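Local coordinates for protein polyhedrin (Orgyia pseudotsugata cypovirus 5, PDB 5A8V) that forms the bulk of the viral occlusion bodies, large protein polyhedra that shield the virus outside its host until insect larvae ingest them, at residues A[123-128]-A[188-193]; A[43-48]-A[225-230]. All blocks are in the same frame, centred on the assembly; numbering follows the deposited sequence.

Interaction 1 of 2, residues A[123-128]-A[188-193]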
loop_
_atom_site.group_PDB
_atom_site.type_symbol
_atom_site.label_atom_id
_atom_site.label_comp_id
_atom_site.label_asym_id
_atom_site.label_seq_id
_atom_site.Cartn_x
_atom_site.Cartn_y
_atom_site.Cartn_z
ATOM N N THR A 123 19.765 8.182 -1.967
ATOM C CA THR A 123 18.385 8.628 -2.098
ATOM C C THR A 123 17.949 8.685 -3.553
ATOM O O THR A 123 18.658 9.232 -4.395
ATOM C CB THR A 123 18.186 10.007 -1.465
ATOM O OG1 THR A 123 18.438 9.912 -0.061
ATOM C CG2 THR A 123 16.760 10.495 -1.689
ATOM N N ARG A 124 16.787 8.101 -3.835
ATOM C CA ARG A 124 16.177 8.138 -5.161
ATOM C C ARG A 124 14.840 8.866 -5.119
ATOM O O ARG A 124 13.982 8.556 -4.296
ATOM C CB ARG A 124 15.946 6.725 -5.687
ATOM C CG ARG A 124 17.217 5.964 -6.047
ATOM C CD ARG A 124 16.879 4.555 -6.495
ATOM N NE ARG A 124 17.974 3.910 -7.213
ATOM C CZ ARG A 124 18.051 2.599 -7.423
ATOM N NH1 ARG A 124 17.104 1.797 -6.952
ATOM N NH2 ARG A 124 19.075 2.088 -8.092
ATOM N N LEU A 125 14.676 9.844 -6.001
ATOM C CA LEU A 125 13.382 10.480 -6.216
ATOM C C LEU A 125 13.098 10.414 -7.710
ATOM O O LEU A 125 13.836 11.001 -8.499
ATOM C CB LEU A 125 13.405 11.931 -5.724
ATOM C CG LEU A 125 12.140 12.771 -5.918
ATOM C CD1 LEU A 125 10.993 12.222 -5.084
ATOM C CD2 LEU A 125 12.410 14.224 -5.566
ATOM N N ARG A 126 12.059 9.676 -8.098
ATOM C CA ARG A 126 11.701 9.517 -9.513
ATOM C C ARG A 126 10.471 10.339 -9.909
ATOM O O ARG A 126 9.451 10.314 -9.225
ATOM C CB ARG A 126 11.416 8.044 -9.831
ATOM C CG ARG A 126 12.344 7.047 -9.172
ATOM C CD ARG A 126 12.205 5.672 -9.821
ATOM N NE ARG A 126 13.157 4.696 -9.298
ATOM C CZ ARG A 126 12.884 3.830 -8.325
ATOM N NH1 ARG A 126 11.682 3.813 -7.761
ATOM N NH2 ARG A 126 13.808 2.979 -7.916
ATOM N N PHE A 127 10.564 11.048 -11.029
ATOM C CA PHE A 127 9.423 11.778 -11.575
ATOM C C PHE A 127 8.778 11.079 -12.763
ATOM O O PHE A 127 9.464 10.635 -13.690
ATOM C CB PHE A 127 9.815 13.197 -11.971
ATOM C CG PHE A 127 9.956 14.127 -10.809
ATOM C CD1 PHE A 127 8.835 14.556 -10.110
ATOM C CD2 PHE A 127 11.203 14.578 -10.410
ATOM C CE1 PHE A 127 8.958 15.422 -9.036
ATOM C CE2 PHE A 127 11.331 15.445 -9.337
ATOM C CZ PHE A 127 10.203 15.865 -8.649
ATOM N N PHE A 128 7.452 10.991 -12.726
ATOM C CA PHE A 128 6.681 10.412 -13.817
ATOM C C PHE A 128 5.633 11.417 -14.239
ATOM O O PHE A 128 5.320 12.336 -13.484
ATOM C CB PHE A 128 5.987 9.122 -13.365
ATOM C CG PHE A 128 6.919 8.119 -12.761
ATOM C CD1 PHE A 128 7.241 8.177 -11.409
ATOM C CD2 PHE A 128 7.488 7.123 -13.544
ATOM C CE1 PHE A 128 8.120 7.265 -10.845
ATOM C CE2 PHE A 128 8.364 6.202 -12.988
ATOM C CZ PHE A 128 8.681 6.274 -11.636
ATOM N N PRO A 188 3.124 15.970 -12.239
ATOM C CA PRO A 188 3.907 14.772 -11.921
ATOM C C PRO A 188 3.221 13.773 -10.995
ATOM O O PRO A 188 2.257 14.059 -10.289
ATOM C CB PRO A 188 5.123 15.346 -11.199
ATOM C CG PRO A 188 4.600 16.555 -10.531
ATOM C CD PRO A 188 3.550 17.131 -11.436
ATOM N N THR A 189 3.756 12.567 -11.018
ATOM C CA THR A 189 3.530 11.606 -9.956
ATOM C C THR A 189 4.930 11.186 -9.550
ATOM O O THR A 189 5.867 11.357 -10.325
ATOM C CB THR A 189 2.703 10.413 -10.437
ATOM O OG1 THR A 189 3.342 9.817 -11.575
ATOM C CG2 THR A 189 1.308 10.869 -10.820
ATOM N N ILE A 190 5.092 10.670 -8.340
ATOM C CA ILE A 190 6.440 10.424 -7.846
ATOM C C ILE A 190 6.602 9.059 -7.209
ATOM O O ILE A 190 5.631 8.454 -6.756
ATOM C CB ILE A 190 6.893 11.498 -6.815
ATOM C CG1 ILE A 190 6.099 11.368 -5.514
ATOM C CG2 ILE A 190 6.782 12.904 -7.403
ATOM C CD1 ILE A 190 6.680 12.163 -4.364
ATOM N N GLY A 191 7.849 8.592 -7.189
ATOM C CA GLY A 191 8.245 7.429 -6.419
ATOM C C GLY A 191 9.558 7.751 -5.732
ATOM O O GLY A 191 10.362 8.530 -6.252
ATOM N N PHE A 192 9.794 7.170 -4.563
ATOM C CA PHE A 192 11.024 7.492 -3.838
ATOM C C PHE A 192 11.592 6.300 -3.063
ATOM O O PHE A 192 10.861 5.378 -2.714
ATOM C CB PHE A 192 10.800 8.685 -2.902
ATOM C CG PHE A 192 9.998 8.351 -1.669
ATOM C CD1 PHE A 192 10.602 7.762 -0.572
ATOM C CD2 PHE A 192 8.645 8.635 -1.607
ATOM C CE1 PHE A 192 9.867 7.456 0.558
ATOM C CE2 PHE A 192 7.910 8.329 -0.484
ATOM C CZ PHE A 192 8.517 7.741 0.596
ATOM N N GLU A 193 12.895 6.335 -2.801
ATOM C CA GLU A 193 13.557 5.324 -1.973
ATOM C C GLU A 193 14.614 5.997 -1.117
ATOM O O GLU A 193 15.489 6.699 -1.626
ATOM C CB GLU A 193 14.203 4.230 -2.832
ATOM C CG GLU A 193 13.218 3.466 -3.711
ATOM C CD GLU A 193 13.894 2.513 -4.681
ATOM O OE1 GLU A 193 15.143 2.446 -4.693
ATOM O OE2 GLU A 193 13.171 1.822 -5.432
#
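Strand 124-128 pairs antiparallel with strand 189-193, their axes 4.7 Å apart at 163°. Arg124-Glu193, Arg126-Gly191 and Phe128-Thr189 are the hydrogen-bonded pairs; Leu125-Phe192 and Phe127-Ile190 lie between them as non-hydrogen-bonded pairs. The Arg126 N to Gly191 O bond is 2.8 Å long.

On the face of Arg124, Arg126 and Glu193 one carboxylate receives two guanidinium groups. Glu193 CG stands anti to the carbonyl carbon (chi1 -60°) and the chain runs extended beyond it, carrying the carboxylate up to both. Arg124, side by side with Glu193, gives NH1 to the syn side of Glu193 OE1 at 3.1 Å. Arg126 comes across instead, its guanidinium plane 89° from the carboxylate, and its NH2 meets Glu193 OE2 from above the carboxylate plane at 2.8 Å. This salt-bridge network lies at a subunit interface: Ser219 of the second subunit bonds Glu193 OE2 and Arg126 NH1, while Asn151 takes Arg126 NH2 and Tyr195 OH meets Glu193 OE1.

The pair forms one side of a three-stranded antiparallel sheet, with strand 53-58 beyond 189-195. Farther along the same face, the Phe128 ring turns its edge to the Gly191 backbone, CE1 3.9 Å from Gly191 N. On the other face Phe127 CE1 packs against Ile190 CG2 at 3.7 Å, and Met110 touches both residues.

Interaction 2 of 2, residues A[43-48]-A[225-230]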
loop_
_atom_site.group_PDB
_atom_site.type_symbol
_atom_site.label_atom_id
_atom_site.label_comp_id
_atom_site.label_asym_id
_atom_site.label_seq_id
_atom_site.Cartn_x
_atom_site.Cartn_y
_atom_site.Cartn_z
ATOM N N VAL A 43 -1.142 23.394 1.918
ATOM C CA VAL A 43 -0.061 22.422 1.827
ATOM C C VAL A 43 -0.575 21.064 2.279
ATOM O O VAL A 43 -1.234 20.946 3.307
ATOM C CB VAL A 43 1.187 22.830 2.651
ATOM C CG1 VAL A 43 1.824 24.081 2.071
ATOM C CG2 VAL A 43 0.831 23.021 4.133
ATOM N N GLN A 44 -0.296 20.041 1.484
ATOM C CA GLN A 44 -0.689 18.688 1.831
ATOM C C GLN A 44 0.569 17.923 2.214
ATOM O O GLN A 44 1.522 17.857 1.435
ATOM C CB GLN A 44 -1.428 18.023 0.662
ATOM C CG GLN A 44 -2.030 16.672 0.990
ATOM C CD GLN A 44 -2.897 16.123 -0.122
ATOM O OE1 GLN A 44 -3.748 15.275 0.116
ATOM N NE2 GLN A 44 -2.681 16.595 -1.343
ATOM N N VAL A 45 0.574 17.380 3.427
ATOM C CA VAL A 45 1.723 16.656 3.967
ATOM C C VAL A 45 1.541 15.141 3.870
ATOM O O VAL A 45 0.484 14.610 4.201
ATOM C CB VAL A 45 1.973 17.037 5.459
ATOM C CG1 VAL A 45 3.163 16.273 6.035
ATOM C CG2 VAL A 45 2.194 18.541 5.593
ATOM N N TYR A 46 2.567 14.454 3.384
ATOM C CA TYR A 46 2.650 13.001 3.494
ATOM C C TYR A 46 3.973 12.677 4.163
ATOM O O TYR A 46 5.020 13.077 3.681
ATOM C CB TYR A 46 2.620 12.327 2.127
ATOM C CG TYR A 46 1.306 12.402 1.407
ATOM C CD1 TYR A 46 0.322 11.449 1.620
ATOM C CD2 TYR A 46 1.053 13.414 0.491
ATOM C CE1 TYR A 46 -0.883 11.514 0.949
ATOM C CE2 TYR A 46 -0.155 13.487 -0.185
ATOM C CZ TYR A 46 -1.117 12.534 0.050
ATOM O OH TYR A 46 -2.318 12.596 -0.626
ATOM N N ASN A 47 3.924 11.956 5.275
ATOM C CA ASN A 47 5.124 11.642 6.025
ATOM C C ASN A 47 5.266 10.142 6.237
ATOM O O ASN A 47 4.443 9.535 6.900
ATOM C CB ASN A 47 5.108 12.382 7.369
ATOM C CG ASN A 47 6.223 11.940 8.295
ATOM O OD1 ASN A 47 5.991 11.214 9.264
ATOM N ND2 ASN A 47 7.444 12.373 7.999
ATOM N N TRP A 48 6.312 9.554 5.653
ATOM C CA TRP A 48 6.620 8.138 5.847
ATOM C C TRP A 48 7.706 7.938 6.896
ATOM O O TRP A 48 8.624 8.740 6.999
ATOM C CB TRP A 48 7.113 7.511 4.557
ATOM C CG TRP A 48 6.118 7.446 3.455
ATOM C CD1 TRP A 48 5.368 6.362 3.084
ATOM C CD2 TRP A 48 5.789 8.496 2.546
ATOM N NE1 TRP A 48 4.585 6.682 1.999
ATOM C CE2 TRP A 48 4.819 7.990 1.654
ATOM C CE3 TRP A 48 6.212 9.821 2.404
ATOM C CZ2 TRP A 48 4.264 8.766 0.629
ATOM C CZ3 TRP A 48 5.661 10.590 1.384
ATOM C CH2 TRP A 48 4.697 10.059 0.512
ATOM N N THR A 225 -2.062 14.794 6.012
ATOM C CA THR A 225 -3.114 15.768 6.228
ATOM C C THR A 225 -2.874 16.954 5.318
ATOM O O THR A 225 -1.789 17.107 4.774
ATOM C CB THR A 225 -3.111 16.276 7.678
ATOM O OG1 THR A 225 -4.358 16.928 7.951
ATOM C CG2 THR A 225 -1.978 17.267 7.881
ATOM N N ALA A 226 -3.887 17.795 5.158
ATOM C CA ALA A 226 -3.724 19.075 4.480
ATOM C C ALA A 226 -3.967 20.233 5.453
ATOM O O ALA A 226 -4.872 20.186 6.282
ATOM C CB ALA A 226 -4.650 19.173 3.286
ATOM N N TYR A 227 -3.141 21.264 5.353
ATOM C CA TYR A 227 -3.254 22.415 6.224
ATOM C C TYR A 227 -3.567 23.670 5.422
ATOM O O TYR A 227 -3.118 23.808 4.293
ATOM C CB TYR A 227 -1.948 22.617 6.988
ATOM C CG TYR A 227 -1.761 21.687 8.157
ATOM C CD1 TYR A 227 -2.499 21.857 9.318
ATOM C CD2 TYR A 227 -0.834 20.654 8.110
ATOM C CE1 TYR A 227 -2.326 21.026 10.404
ATOM C CE2 TYR A 227 -0.646 19.814 9.193
ATOM C CZ TYR A 227 -1.403 20.002 10.343
ATOM O OH TYR A 227 -1.245 19.172 11.441
ATOM N N VAL A 228 -4.318 24.588 6.024
ATOM C CA VAL A 228 -4.726 25.833 5.374
ATOM C C VAL A 228 -3.538 26.633 4.838
ATOM O O VAL A 228 -3.657 27.352 3.853
ATOM C CB VAL A 228 -5.584 26.718 6.326
ATOM C CG1 VAL A 228 -4.748 27.199 7.508
ATOM C CG2 VAL A 228 -6.186 27.887 5.579
ATOM N N ASN A 229 -2.394 26.503 5.491
ATOM C CA ASN A 229 -1.162 27.100 4.987
ATOM C C ASN A 229 0.070 26.574 5.710
ATOM O O ASN A 229 -0.030 25.858 6.701
ATOM C CB ASN A 229 -1.213 28.636 5.024
ATOM C CG ASN A 229 -1.171 29.199 6.433
ATOM O OD1 ASN A 229 -0.743 28.528 7.376
ATOM N ND2 ASN A 229 -1.612 30.446 6.584
ATOM N N GLU A 230 1.233 26.949 5.201
ATOM C CA GLU A 230 2.505 26.479 5.720
ATOM C C GLU A 230 2.703 26.860 7.191
ATOM O O GLU A 230 3.200 26.059 7.983
ATOM C CB GLU A 230 3.615 27.060 4.857
ATOM C CG GLU A 230 5.018 26.830 5.354
ATOM C CD GLU A 230 6.032 27.301 4.337
ATOM O OE1 GLU A 230 6.290 28.525 4.276
ATOM O OE2 GLU A 230 6.541 26.447 3.575
#
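Four backbone hydrogen bonds join Val43 to Tyr227 and Val45 to Thr225, the hydrogen-bonded pairs of this antiparallel ladder. The shortest runs from Val45 N to Thr225 O, 2.7 Å. Tyr227 N reaches Val43 O at 2.8 Å. The return bonds, Val43 N to Tyr227 O and Thr225 N to Val45 O, are longer, both 3.1 Å.

Between these pairs, Gln44 and Ala226 bring their CA atoms to 4.0 Å. The Gln44 side chain starts with CG anti to the backbone N (chi1 -173°) and stays extended, so that it runs outward past the Ala226 methyl, Gln44 CG 4.3 Å from Ala226 CB; at its end OE1 takes bonds from Asn67 and Asn70, and NE2 bonds Lys64 O.

On the opposite face Val43 CG2 lies 4.0 Å from Tyr227 CB and 3.9 Å from Asn229 O, touching both the strand and the turn that follows it. Val45 CG2 comes to the edge of the Tyr227 ring, a looser contact at 4.5 Å to Tyr227 CD2. That ring also packs on Val232, Ala233 and Phe237 of helix 230-241 and stacks with His88 of the third subunit. Asn229 is the N-cap of this helix, its OD1 accepting from Val232 N, and Glu230, in the first turn, sends its carboxylate to Tyr245 OH and Ser248 N.

Here an outermost strand of the chain's six-stranded antiparallel sheet, 223-227, pairs with 43-50 and leads, through the Asn229 N-cap, into helix 230-241, which packs against the face bearing Val43 and Tyr227.

Both contacts are buried antiparallel strand pairs, but in different sheets: interaction 1 in the three-stranded sheet, interaction 2 at one end of the six-stranded sheet. Their centres lie about 18 Å apart, and along the chain the first is nested within the loop closed by the second. Trp48, on the 43-48 segment, bridges them through an edge-to-face contact with Phe192. Charge distinguishes interaction 1, whose arginine-glutamate network meets the second subunit, while its other face is apolar. Interaction 2 relies across its strands on backbone bonds and apolar packing; the polar ends of Gln44, Asn229 and Glu230 find partners elsewhere in the chain, and an aromatic stack meets the third subunit.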